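PDB 1VL6: malate oxidoreductase, which probably catalyses the NAD-dependent oxidative decarboxylation of malate to pyruvate and carbon dioxide, as malic enzymes do. Local coordinates for residues L116-E121 and I125-S130; A100-A105 and N325-F330; R53-D58 and Y63-R68; K147-L152 and G204-K209. All blocks are in the same frame, centred on the assembly; numbering follows the deposited sequence.

Interaction 1 (L116-E121 and I125-S130)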
loop_
_atom_site.group_PDB
_atom_site.type_symbol
_atom_site.label_atom_id
_atom_site.label_comp_id
_atom_site.label_asym_id
_atom_site.label_seq_id
_atom_site.Cartn_x
_atom_site.Cartn_y
_atom_site.Cartn_z
ATOM N N LEU A 116 25.891 6.522 1.963
ATOM C CA LEU A 116 27.173 5.918 1.654
ATOM C C LEU A 116 28.164 6.115 2.769
ATOM O O LEU A 116 28.255 7.216 3.315
ATOM C CB LEU A 116 27.749 6.571 0.410
ATOM C CG LEU A 116 26.769 6.463 -0.751
ATOM C CD1 LEU A 116 27.265 7.331 -1.921
ATOM C CD2 LEU A 116 26.567 4.991 -1.144
ATOM N N SER A 117 28.937 5.079 3.080
ATOM C CA SER A 117 30.037 5.241 4.033
ATOM C C SER A 117 31.333 5.650 3.349
ATOM O O SER A 117 32.382 5.258 3.780
ATOM C CB SER A 117 30.271 3.978 4.867
ATOM O OG SER A 117 30.329 2.824 4.037
ATOM N N GLU A 118 31.264 6.451 2.297
ATOM C CA GLU A 118 32.450 6.891 1.599
ATOM C C GLU A 118 32.275 8.359 1.391
ATOM O O GLU A 118 31.205 8.809 1.004
ATOM C CB GLU A 118 32.598 6.165 0.252
ATOM C CG GLU A 118 33.707 6.704 -0.666
ATOM C CD GLU A 118 35.078 6.588 -0.047
ATOM O OE1 GLU A 118 35.553 5.442 0.095
ATOM O OE2 GLU A 118 35.671 7.637 0.321
ATOM N N SER A 119 33.315 9.121 1.651
ATOM C CA SER A 119 33.167 10.535 1.564
ATOM C C SER A 119 34.218 11.279 0.700
ATOM O O SER A 119 34.054 12.487 0.473
ATOM C CB SER A 119 33.037 11.080 2.978
ATOM O OG SER A 119 34.305 11.075 3.574
ATOM N N GLU A 120 35.237 10.584 0.167
ATOM C CA GLU A 120 36.114 11.205 -0.855
ATOM C C GLU A 120 35.284 11.470 -2.097
ATOM O O GLU A 120 34.507 10.615 -2.515
ATOM C CB GLU A 120 37.278 10.317 -1.238
ATOM C CG GLU A 120 38.487 10.484 -0.344
ATOM C CD GLU A 120 39.351 9.240 -0.360
ATOM O OE1 GLU A 120 40.175 9.105 -1.285
ATOM O OE2 GLU A 120 39.175 8.383 0.534
ATOM N N GLU A 121 35.441 12.650 -2.679
ATOM C CA GLU A 121 34.566 13.050 -3.788
ATOM C C GLU A 121 34.677 12.120 -5.024
ATOM O O GLU A 121 33.659 11.705 -5.553
ATOM C CB GLU A 121 34.718 14.548 -4.134
ATOM C CG GLU A 121 36.096 14.913 -4.665
ATOM C CD GLU A 121 36.361 16.406 -4.692
ATOM O OE1 GLU A 121 36.623 17.019 -3.634
ATOM O OE2 GLU A 121 36.328 16.968 -5.792
ATOM N N ILE A 125 31.597 9.940 -6.615
ATOM C CA ILE A 125 31.220 10.104 -8.035
ATOM C C ILE A 125 31.125 8.732 -8.726
ATOM O O ILE A 125 30.124 8.409 -9.376
ATOM C CB ILE A 125 32.218 11.022 -8.782
ATOM C CG1 ILE A 125 32.048 12.444 -8.314
ATOM C CG2 ILE A 125 31.979 10.994 -10.284
ATOM C CD1 ILE A 125 33.099 13.358 -8.819
ATOM N N SER A 126 32.149 7.913 -8.557
ATOM C CA SER A 126 32.117 6.648 -9.253
ATOM C C SER A 126 31.071 5.707 -8.692
ATOM O O SER A 126 30.563 4.872 -9.434
ATOM C CB SER A 126 33.486 5.964 -9.303
ATOM O OG SER A 126 34.109 5.928 -8.052
ATOM N N ILE A 127 30.761 5.806 -7.393
ATOM C CA ILE A 127 29.712 4.962 -6.831
ATOM C C ILE A 127 28.371 5.352 -7.451
ATOM O O ILE A 127 27.595 4.544 -7.894
ATOM C CB ILE A 127 29.649 5.035 -5.276
ATOM C CG1 ILE A 127 30.885 4.429 -4.631
ATOM C CG2 ILE A 127 28.444 4.246 -4.738
ATOM C CD1 ILE A 127 31.085 4.920 -3.220
ATOM N N VAL A 128 28.087 6.621 -7.500
ATOM C CA VAL A 128 26.784 6.995 -7.969
ATOM C C VAL A 128 26.631 6.694 -9.464
ATOM O O VAL A 128 25.557 6.261 -9.897
ATOM C CB VAL A 128 26.549 8.422 -7.641
ATOM C CG1 VAL A 128 25.207 8.886 -8.186
ATOM C CG2 VAL A 128 26.675 8.602 -6.132
ATOM N N LYS A 129 27.684 6.913 -10.251
ATOM C CA LYS A 129 27.638 6.551 -11.674
ATOM C C LYS A 129 27.273 5.101 -11.872
ATOM O O LYS A 129 26.538 4.772 -12.788
ATOM C CB LYS A 129 28.969 6.787 -12.353
ATOM C CG LYS A 129 29.185 8.224 -12.820
ATOM C CD LYS A 129 30.672 8.549 -12.933
ATOM C CE LYS A 129 31.404 7.732 -14.002
ATOM N NZ LYS A 129 31.510 8.537 -15.266
ATOM N N SER A 130 27.775 4.248 -10.987
ATOM C CA SER A 130 27.582 2.823 -11.094
ATOM C C SER A 130 26.138 2.432 -10.859
ATOM O O SER A 130 25.738 1.341 -11.252
ATOM C CB SER A 130 28.470 2.079 -10.100
ATOM O OG SER A 130 28.002 2.160 -8.760
#

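Interaction 2 (A100-A105 and N325-F330)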
loop_
_atom_site.group_PDB
_atom_site.type_symbol
_atom_site.label_atom_id
_atom_site.label_comp_id
_atom_site.label_asym_id
_atom_site.label_seq_id
_atom_site.Cartn_x
_atom_site.Cartn_y
_atom_site.Cartn_z
ATOM N N ALA A 100 12.530 10.523 1.322
ATOM C CA ALA A 100 11.897 9.556 0.437
ATOM C C ALA A 100 10.398 9.636 0.647
ATOM O O ALA A 100 9.654 9.657 -0.314
ATOM C CB ALA A 100 12.401 8.160 0.702
ATOM N N PHE A 101 9.970 9.717 1.905
ATOM C CA PHE A 101 8.558 9.802 2.246
ATOM C C PHE A 101 7.926 11.043 1.553
ATOM O O PHE A 101 6.835 10.955 0.962
ATOM C CB PHE A 101 8.415 9.820 3.776
ATOM C CG PHE A 101 7.063 10.288 4.279
ATOM C CD1 PHE A 101 6.783 11.630 4.402
ATOM C CD2 PHE A 101 6.097 9.380 4.677
ATOM C CE1 PHE A 101 5.554 12.045 4.864
ATOM C CE2 PHE A 101 4.867 9.793 5.140
ATOM C CZ PHE A 101 4.587 11.111 5.228
ATOM N N LEU A 102 8.633 12.178 1.590
ATOM C CA LEU A 102 8.194 13.391 0.872
ATOM C C LEU A 102 8.048 13.188 -0.664
ATOM O O LEU A 102 7.059 13.650 -1.267
ATOM C CB LEU A 102 9.176 14.534 1.143
ATOM C CG LEU A 102 9.167 15.018 2.591
ATOM C CD1 LEU A 102 10.137 16.162 2.849
ATOM C CD2 LEU A 102 7.783 15.474 2.932
ATOM N N PHE A 103 9.047 12.516 -1.261
ATOM C CA PHE A 103 9.052 12.233 -2.665
ATOM C C PHE A 103 7.802 11.470 -3.039
ATOM O O PHE A 103 7.161 11.810 -4.041
ATOM C CB PHE A 103 10.316 11.452 -3.103
ATOM C CG PHE A 103 11.421 12.326 -3.598
ATOM C CD1 PHE A 103 11.246 13.099 -4.738
ATOM C CD2 PHE A 103 12.620 12.397 -2.925
ATOM C CE1 PHE A 103 12.255 13.942 -5.191
ATOM C CE2 PHE A 103 13.615 13.255 -3.359
ATOM C CZ PHE A 103 13.430 14.031 -4.492
ATOM N N LYS A 104 7.438 10.474 -2.241
ATOM C CA LYS A 104 6.236 9.696 -2.502
ATOM C C LYS A 104 4.965 10.517 -2.280
ATOM O O LYS A 104 3.999 10.415 -3.020
ATOM C CB LYS A 104 6.176 8.479 -1.578
ATOM C CG LYS A 104 5.057 7.464 -1.958
ATOM C CD LYS A 104 5.291 6.908 -3.385
ATOM C CE LYS A 104 4.535 5.638 -3.673
ATOM N NZ LYS A 104 4.355 5.479 -5.122
ATOM N N ALA A 105 4.959 11.317 -1.233
ATOM C CA ALA A 105 3.760 12.013 -0.853
ATOM C C ALA A 105 3.459 13.169 -1.799
ATOM O O ALA A 105 2.301 13.401 -2.173
ATOM C CB ALA A 105 3.872 12.508 0.555
ATOM N N ASN A 325 11.208 27.272 1.343
ATOM C CA ASN A 325 11.636 25.904 1.559
ATOM C C ASN A 325 11.625 25.015 0.312
ATOM O O ASN A 325 10.762 25.122 -0.535
ATOM C CB ASN A 325 10.927 25.234 2.723
ATOM C CG ASN A 325 9.683 24.622 2.327
ATOM O OD1 ASN A 325 8.900 25.286 1.707
ATOM N ND2 ASN A 325 9.477 23.344 2.655
ATOM N N ASN A 326 12.707 24.250 0.211
ATOM C CA ASN A 326 13.048 23.359 -0.890
ATOM C C ASN A 326 11.906 22.503 -1.356
ATOM O O ASN A 326 11.849 22.163 -2.525
ATOM C CB ASN A 326 14.182 22.437 -0.394
ATOM C CG ASN A 326 15.512 23.142 -0.398
ATOM O OD1 ASN A 326 15.564 24.365 -0.518
ATOM N ND2 ASN A 326 16.584 22.390 -0.354
ATOM N N LEU A 327 10.994 22.197 -0.436
ATOM C CA LEU A 327 9.871 21.332 -0.715
ATOM C C LEU A 327 8.972 21.854 -1.803
ATOM O O LEU A 327 8.290 21.081 -2.470
ATOM C CB LEU A 327 9.055 21.062 0.548
ATOM C CG LEU A 327 7.868 20.116 0.393
ATOM C CD1 LEU A 327 8.256 18.772 -0.149
ATOM C CD2 LEU A 327 7.171 19.980 1.759
ATOM N N LEU A 328 8.931 23.153 -1.994
ATOM C CA LEU A 328 8.131 23.685 -3.087
ATOM C C LEU A 328 8.706 23.326 -4.432
ATOM O O LEU A 328 7.982 23.383 -5.444
ATOM C CB LEU A 328 8.049 25.200 -3.004
ATOM C CG LEU A 328 7.313 25.771 -1.808
ATOM C CD1 LEU A 328 7.645 27.235 -1.633
ATOM C CD2 LEU A 328 5.851 25.594 -2.014
ATOM N N ALA A 329 9.994 22.962 -4.469
ATOM C CA ALA A 329 10.714 22.806 -5.756
ATOM C C ALA A 329 10.983 21.370 -6.148
ATOM O O ALA A 329 10.698 20.973 -7.281
ATOM C CB ALA A 329 12.014 23.555 -5.710
ATOM N N PHE A 330 11.558 20.584 -5.239
ATOM C CA PHE A 330 12.062 19.259 -5.644
ATOM C C PHE A 330 11.008 18.260 -6.165
ATOM O O PHE A 330 11.283 17.521 -7.074
ATOM C CB PHE A 330 12.984 18.644 -4.590
ATOM C CG PHE A 330 12.311 18.153 -3.343
ATOM C CD1 PHE A 330 11.546 16.979 -3.347
ATOM C CD2 PHE A 330 12.526 18.806 -2.132
ATOM C CE1 PHE A 330 10.961 16.509 -2.173
ATOM C CE2 PHE A 330 11.931 18.357 -0.958
ATOM C CZ PHE A 330 11.149 17.216 -0.971
#

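Interaction 3 (R53-D58 and Y63-R68)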
loop_
_atom_site.group_PDB
_atom_site.type_symbol
_atom_site.label_atom_id
_atom_site.label_comp_id
_atom_site.label_asym_id
_atom_site.label_seq_id
_atom_site.Cartn_x
_atom_site.Cartn_y
_atom_site.Cartn_z
ATOM N N ARG A 53 15.990 -10.162 -21.812
ATOM C CA ARG A 53 16.475 -10.069 -23.191
ATOM C C ARG A 53 16.169 -8.682 -23.763
ATOM O O ARG A 53 17.052 -7.977 -24.235
ATOM C CB ARG A 53 15.840 -11.175 -24.049
ATOM N N ALA A 54 14.912 -8.278 -23.665
ATOM C CA ALA A 54 14.459 -6.984 -24.186
ATOM C C ALA A 54 15.232 -5.777 -23.631
ATOM O O ALA A 54 15.561 -4.845 -24.360
ATOM C CB ALA A 54 12.981 -6.814 -23.888
ATOM N N CYS A 55 15.503 -5.788 -22.336
ATOM C CA CYS A 55 16.195 -4.684 -21.721
ATOM C C CYS A 55 17.700 -4.714 -22.010
ATOM O O CYS A 55 18.373 -3.673 -22.082
ATOM C CB CYS A 55 15.952 -4.687 -20.222
ATOM S SG CYS A 55 14.227 -4.362 -19.790
ATOM N N ALA A 56 18.260 -5.898 -22.150
ATOM C CA ALA A 56 19.652 -5.956 -22.515
ATOM C C ALA A 56 19.788 -5.429 -23.950
ATOM O O ALA A 56 20.570 -4.519 -24.164
ATOM C CB ALA A 56 20.217 -7.346 -22.334
ATOM N N GLU A 57 18.964 -5.920 -24.890
ATOM C CA GLU A 57 18.943 -5.429 -26.292
ATOM C C GLU A 57 18.721 -3.927 -26.369
ATOM O O GLU A 57 19.208 -3.289 -27.272
ATOM C CB GLU A 57 17.851 -6.142 -27.112
ATOM C CG GLU A 57 17.624 -5.635 -28.533
ATOM N N ASP A 58 17.989 -3.349 -25.415
ATOM C CA ASP A 58 17.686 -1.935 -25.481
ATOM C C ASP A 58 17.362 -1.385 -24.097
ATOM O O ASP A 58 16.220 -1.455 -23.626
ATOM C CB ASP A 58 16.517 -1.713 -26.434
ATOM C CG ASP A 58 16.067 -0.272 -26.486
ATOM O OD1 ASP A 58 16.835 0.668 -26.138
ATOM O OD2 ASP A 58 14.930 0.009 -26.871
ATOM N N TYR A 63 12.439 1.651 -18.948
ATOM C CA TYR A 63 11.395 2.640 -18.671
ATOM C C TYR A 63 9.994 2.097 -18.938
ATOM O O TYR A 63 9.000 2.642 -18.439
ATOM C CB TYR A 63 11.589 3.951 -19.480
ATOM C CG TYR A 63 12.730 4.814 -19.012
ATOM C CD1 TYR A 63 12.534 5.767 -18.031
ATOM C CD2 TYR A 63 14.020 4.662 -19.539
ATOM C CE1 TYR A 63 13.575 6.572 -17.593
ATOM C CE2 TYR A 63 15.091 5.452 -19.068
ATOM C CZ TYR A 63 14.850 6.406 -18.104
ATOM O OH TYR A 63 15.868 7.194 -17.647
ATOM N N VAL A 64 9.910 1.034 -19.725
ATOM C CA VAL A 64 8.631 0.411 -20.067
ATOM C C VAL A 64 8.297 -0.795 -19.189
ATOM O O VAL A 64 7.136 -1.030 -18.876
ATOM C CB VAL A 64 8.708 -0.106 -21.538
ATOM C CG1 VAL A 64 7.482 -0.936 -21.920
ATOM C CG2 VAL A 64 8.933 1.042 -22.523
ATOM N N TYR A 65 9.318 -1.569 -18.833
ATOM C CA TYR A 65 9.154 -2.865 -18.195
ATOM C C TYR A 65 9.573 -2.988 -16.716
ATOM O O TYR A 65 9.366 -4.033 -16.068
ATOM C CB TYR A 65 9.966 -3.863 -19.019
ATOM C CG TYR A 65 9.414 -4.099 -20.400
ATOM C CD1 TYR A 65 8.087 -4.512 -20.592
ATOM C CD2 TYR A 65 10.214 -3.962 -21.513
ATOM C CE1 TYR A 65 7.575 -4.753 -21.863
ATOM C CE2 TYR A 65 9.724 -4.204 -22.782
ATOM C CZ TYR A 65 8.410 -4.592 -22.957
ATOM O OH TYR A 65 7.954 -4.817 -24.236
ATOM N N THR A 66 10.182 -1.931 -16.184
ATOM C CA THR A 66 10.533 -1.875 -14.760
ATOM C C THR A 66 9.996 -0.615 -14.132
ATOM O O THR A 66 9.329 0.175 -14.778
ATOM C CB THR A 66 12.067 -1.891 -14.578
ATOM O OG1 THR A 66 12.632 -0.626 -14.971
ATOM C CG2 THR A 66 12.727 -2.934 -15.491
ATOM N N SER A 67 10.320 -0.427 -12.865
ATOM C CA SER A 67 9.937 0.750 -12.135
ATOM C C SER A 67 10.884 1.912 -12.352
ATOM O O SER A 67 10.686 2.986 -11.774
ATOM C CB SER A 67 9.942 0.427 -10.650
ATOM O OG SER A 67 9.097 -0.671 -10.362
ATOM N N ARG A 68 11.919 1.719 -13.163
ATOM C CA ARG A 68 12.953 2.735 -13.328
ATOM C C ARG A 68 12.394 4.105 -13.708
ATOM O O ARG A 68 12.984 5.118 -13.370
ATOM C CB ARG A 68 13.949 2.277 -14.382
ATOM C CG ARG A 68 15.120 3.166 -14.535
ATOM C CD ARG A 68 16.369 2.430 -14.851
ATOM N NE ARG A 68 17.502 3.309 -15.076
ATOM C CZ ARG A 68 17.914 3.721 -16.252
ATOM N NH1 ARG A 68 17.290 3.343 -17.356
ATOM N NH2 ARG A 68 18.975 4.518 -16.326
#

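Interaction 4 (K147-L152 and G204-K209)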
loop_
_atom_site.group_PDB
_atom_site.type_symbol
_atom_site.label_atom_id
_atom_site.label_comp_id
_atom_site.label_asym_id
_atom_site.label_seq_id
_atom_site.Cartn_x
_atom_site.Cartn_y
_atom_site.Cartn_z
ATOM N N LYS A 147 32.930 20.181 -1.753
ATOM C CA LYS A 147 32.986 18.996 -2.596
ATOM C C LYS A 147 31.704 18.778 -3.406
ATOM O O LYS A 147 31.750 18.205 -4.492
ATOM C CB LYS A 147 33.393 17.743 -1.810
ATOM C CG LYS A 147 32.281 17.010 -1.112
ATOM C CD LYS A 147 32.818 16.019 -0.069
ATOM C CE LYS A 147 31.682 15.264 0.669
ATOM N NZ LYS A 147 32.256 14.348 1.751
ATOM N N CYS A 148 30.566 19.246 -2.915
ATOM C CA CYS A 148 29.326 19.011 -3.628
ATOM C C CYS A 148 29.274 19.782 -4.962
ATOM O O CYS A 148 28.474 19.506 -5.831
ATOM C CB CYS A 148 28.137 19.411 -2.738
ATOM S SG CYS A 148 28.210 21.150 -2.359
ATOM N N PHE A 149 30.092 20.787 -5.126
ATOM C CA PHE A 149 30.037 21.496 -6.384
ATOM C C PHE A 149 30.516 20.586 -7.514
ATOM O O PHE A 149 29.824 20.378 -8.517
ATOM C CB PHE A 149 30.897 22.762 -6.309
ATOM C CG PHE A 149 30.389 23.796 -5.315
ATOM C CD1 PHE A 149 29.104 24.265 -5.385
ATOM C CD2 PHE A 149 31.216 24.293 -4.321
ATOM C CE1 PHE A 149 28.649 25.221 -4.478
ATOM C CE2 PHE A 149 30.767 25.259 -3.418
ATOM C CZ PHE A 149 29.499 25.724 -3.498
ATOM N N ARG A 150 31.701 20.017 -7.314
ATOM C CA ARG A 150 32.325 19.125 -8.291
ATOM C C ARG A 150 31.447 17.888 -8.455
ATOM O O ARG A 150 31.258 17.416 -9.589
ATOM C CB ARG A 150 33.738 18.705 -7.846
ATOM C CG ARG A 150 34.937 19.225 -8.675
ATOM C CD ARG A 150 36.374 18.990 -8.006
ATOM N NE ARG A 150 36.852 20.105 -7.145
ATOM C CZ ARG A 150 36.637 20.274 -5.795
ATOM N NH1 ARG A 150 35.934 19.415 -5.056
ATOM N NH2 ARG A 150 37.138 21.343 -5.166
ATOM N N ILE A 151 30.892 17.383 -7.342
ATOM C CA ILE A 151 30.104 16.159 -7.424
ATOM C C ILE A 151 28.861 16.361 -8.303
ATOM O O ILE A 151 28.584 15.571 -9.213
ATOM C CB ILE A 151 29.738 15.641 -6.033
ATOM C CG1 ILE A 151 31.004 15.187 -5.305
ATOM C CG2 ILE A 151 28.761 14.466 -6.135
ATOM C CD1 ILE A 151 30.769 14.762 -3.882
ATOM N N LEU A 152 28.122 17.427 -8.058
ATOM C CA LEU A 152 26.967 17.713 -8.899
ATOM C C LEU A 152 27.336 17.869 -10.370
ATOM O O LEU A 152 26.709 17.314 -11.221
ATOM C CB LEU A 152 26.240 18.966 -8.430
ATOM C CG LEU A 152 25.013 19.342 -9.258
ATOM C CD1 LEU A 152 24.032 18.186 -9.166
ATOM C CD2 LEU A 152 24.400 20.644 -8.746
ATOM N N GLY A 204 24.393 29.392 -1.094
ATOM C CA GLY A 204 24.789 30.773 -1.389
ATOM C C GLY A 204 25.404 30.975 -2.771
ATOM O O GLY A 204 25.015 31.852 -3.537
ATOM N N TYR A 205 26.349 30.114 -3.086
ATOM C CA TYR A 205 26.987 30.042 -4.388
ATOM C C TYR A 205 25.936 30.026 -5.510
ATOM O O TYR A 205 26.034 30.798 -6.487
ATOM C CB TYR A 205 27.827 28.753 -4.441
ATOM C CG TYR A 205 28.561 28.497 -5.729
ATOM C CD1 TYR A 205 29.782 29.105 -5.980
ATOM C CD2 TYR A 205 28.046 27.639 -6.677
ATOM C CE1 TYR A 205 30.457 28.897 -7.141
ATOM C CE2 TYR A 205 28.735 27.398 -7.860
ATOM C CZ TYR A 205 29.933 28.038 -8.083
ATOM O OH TYR A 205 30.614 27.825 -9.227
ATOM N N ASN A 206 24.930 29.157 -5.367
ATOM C CA ASN A 206 23.952 29.016 -6.427
ATOM C C ASN A 206 22.969 30.173 -6.464
ATOM O O ASN A 206 22.541 30.611 -7.566
ATOM C CB ASN A 206 23.212 27.712 -6.326
ATOM C CG ASN A 206 24.051 26.543 -6.754
ATOM O OD1 ASN A 206 24.048 26.196 -7.921
ATOM N ND2 ASN A 206 24.719 25.883 -5.811
ATOM N N ILE A 207 22.616 30.668 -5.279
ATOM C CA ILE A 207 21.723 31.835 -5.184
ATOM C C ILE A 207 22.368 33.020 -5.909
ATOM O O ILE A 207 21.721 33.739 -6.683
ATOM C CB ILE A 207 21.439 32.204 -3.717
ATOM C CG1 ILE A 207 20.464 31.194 -3.097
ATOM C CG2 ILE A 207 20.859 33.589 -3.626
ATOM C CD1 ILE A 207 20.564 31.100 -1.570
ATOM N N VAL A 208 23.657 33.215 -5.686
ATOM C CA VAL A 208 24.346 34.308 -6.368
ATOM C C VAL A 208 24.207 34.160 -7.875
ATOM O O VAL A 208 23.848 35.098 -8.569
ATOM C CB VAL A 208 25.822 34.320 -5.989
ATOM C CG1 VAL A 208 26.625 35.321 -6.875
ATOM C CG2 VAL A 208 25.967 34.632 -4.516
ATOM N N LYS A 209 24.501 32.979 -8.385
ATOM C CA LYS A 209 24.452 32.756 -9.827
ATOM C C LYS A 209 23.033 32.893 -10.427
ATOM O O LYS A 209 22.880 33.398 -11.520
ATOM C CB LYS A 209 25.043 31.374 -10.167
ATOM C CG LYS A 209 26.548 31.353 -10.152
ATOM C CD LYS A 209 27.058 30.006 -10.544
ATOM C CE LYS A 209 28.558 29.994 -10.723
ATOM N NZ LYS A 209 28.920 28.636 -11.157
#

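Interaction 1 (L116-E121 and I125-S130)
Leu116 packs on Ile127 and Val128 in a strand-loop-helix connection, where the chain leaves parallel strand 110-115 and turns into helix 121-130. Its two methyls share the work: CD2 lies 4.1 Å from Ile127 CG2 as the two side chains run antiparallel past each other, and CD1 faces Val128 CG2 at 4.4 Å. Leu131 of the second subunit also packs on Leu116, so this apolar cluster borders the subunit interface. Two residues on, Glu118 sends its CG anti to the backbone N (chi1 171°). Its CB and CG pass across the tip of Ile127, CB standing 4.0 Å from Ile127 CD1. A bend at chi2 turns the carboxylate back on its own loop, where OE2 uses its anti lone pair to take the N-H of Glu120 (OE2 to N 3.0 Å); the bond from Ser119 N to the same oxygen is weak. This holds the loop at Glu120, the N-cap of the helix. Glu121 opens the first turn, with its carboxylate directed to Arg150 on helix 147-158. Its carbonyl O accepts the amide of Ile125, 2.9 Å from Glu121 O to Ile125 N with an N-H...O angle of 166°.

Interaction 2 (A100-A105 and N325-F330)
An apolar seam joins the N-terminal malic enzyme domain to the NAD-binding domain where Leu102 and Phe103 of helix 89-107 meet Leu327 and Phe330, the latter at the start of helix 330-340. Phe330 carries the contact. Its ring turns an edge to one face of Phe103 in an edge-to-face pair inclined well short of perpendicular: the centroids are 4.9 Å apart and the planes meet at 52°. Phe330 CD1 comes 3.6 Å from Phe103 CE1, while Phe330 CE1 sits over the centre of the Phe103 ring, 4.1 Å above its plane. On Phe330, CG stands between the backbone N and the carbonyl carbon (chi1 72°), a torsion that swings the ring across to helix 89-107. The far end of that ring meets Leu102, whose CB lies in the ring plane at 3.9 Å from Phe330 CZ. Leu102 CD1 reaches on to Leu327 CD1 at 4.4 Å, adding a methyl-to-methyl contact from the 3-10 turn 326-328. With an alanine here instead of Phe330, the face of Phe103 and the CB of Leu102 would probably lose their shared partner and a gap would be likely to open between the domains.

Asn326 O holds the turn, accepting from the backbone N of both Ala329 and Phe330. Lys99 makes a cation-pi contact with Phe330, and Tyr44 of the second subunit packs on Leu102. The whole is a buried apolar interface between helix 89-107 and the N-terminal end of helix 330-340, joining the two domains of the malic enzyme fold.

Interaction 3 (R53-D58 and Y63-R68)
Tyr65 and two residues of helix 48-57, Ala54 and Cys55, make up the apolar part of this contact between two consecutive helices joined by a short turn, helix 62-65 folding back beside the end of helix 48-57. Ala54 CB approaches the ring at 4.3 Å from Tyr65 CE2, near the hydroxyl end. Cys55 SG meets the root of the same side chain, 4.4 Å from Tyr65 CB, so that the tyrosine lies across the helix rather than along it. On Tyr65, CG is anti to the carbonyl carbon (chi1 -67°), which turns the ring toward Ala54. Val64 CG1 sits over the centre of the Tyr65 ring, 3.7 Å above its plane.

No hydrogen bond crosses between the two segments; the polar contacts lie within 63-68 or lead outside. Thr66, the first residue to leave the helix, takes the amide of Arg68 on its OG1, 3.0 Å from Arg68 N to Thr66 OG1 with an N-H...O angle of 163°; this is an ST turn, and it bends the chain away just after the tyrosine. OG1 is also bonded to Thr62 O, which links the turn back to the start of helix 62-65. Tyr63 OH lies 3.9 Å above the plane of the Arg68 guanidinium, offset toward its rim, and that group bonds onward to Glu132 O.

The second subunit packs against the pair, its Tyr90 on Cys55 and its Leu16 on Tyr65, while its Lys23 bonds to Val64 O. The contact's centre is about 31 Å from the chain's centre, and helices 48-57 and 62-65 come just ahead of strand 71-76.

Interaction 4 (K147-L152 and G204-K209)
Tyr205 meets Phe149 of helix 147-158 one residue after Gly204, which fits the last glycine of a GxGxxG pattern of the Rossmann type. A chi1 of 180° sets the tyrosine CG opposite the backbone N and carries the ring to Phe149. The two rings are oblique, with centroids 4.4 Å apart and planes at 47°. Phe149 presents its CE1 corner to the near half of the tyrosine, 3.3 Å from Tyr205 CD2, and its CZ reaches Tyr205 CB at 3.6 Å. Asn206 adds its amide, ND2 standing at the edge of the phenylalanine ring 4.2 Å from Phe149 CE1; the same nitrogen is held by Ala202 O and Gln168 OE1. One turn on, Lys209 NZ donates to Tyr205 OH at 2.7 Å. Glu243 hydrogen-bonds to that hydroxyl through OE1 and forms a salt bridge to Lys209 NZ through OE2, fixing the far end of the ring. A leucine in place of Tyr205 would probably deprive Phe149 of its aromatic partner and leave Lys209 and Glu243 without the hydroxyl between them. The arrangement sets a helix of the N-terminal domain against the helix that follows strand 194-198 and the glycine-rich turn of what is probably a Rossmann-type NAD-binding domain.

Interactions 1 and 4 touch directly: the salt bridge from Glu121 OE2 to Arg150 NH1 (2.6 Å) and a probable hydrogen bond from Ser119 O to Lys147 NZ (2.9 Å) tie loop 116-121 to helix 147-158. Through that helix, interaction 1 adjoins a domain junction. Interactions 2 and 4 both span the N-terminal and NAD-binding domains, at places whose centres are 20 Å apart; in malic enzymes the active site lies in the cleft between these domains. Interaction 3 sits apart, its centre 34 Å from that of interaction 4. Interactions 1, 2 and 3 all reach the second subunit, whereas no other chain of the assembly touches the segments of interaction 4.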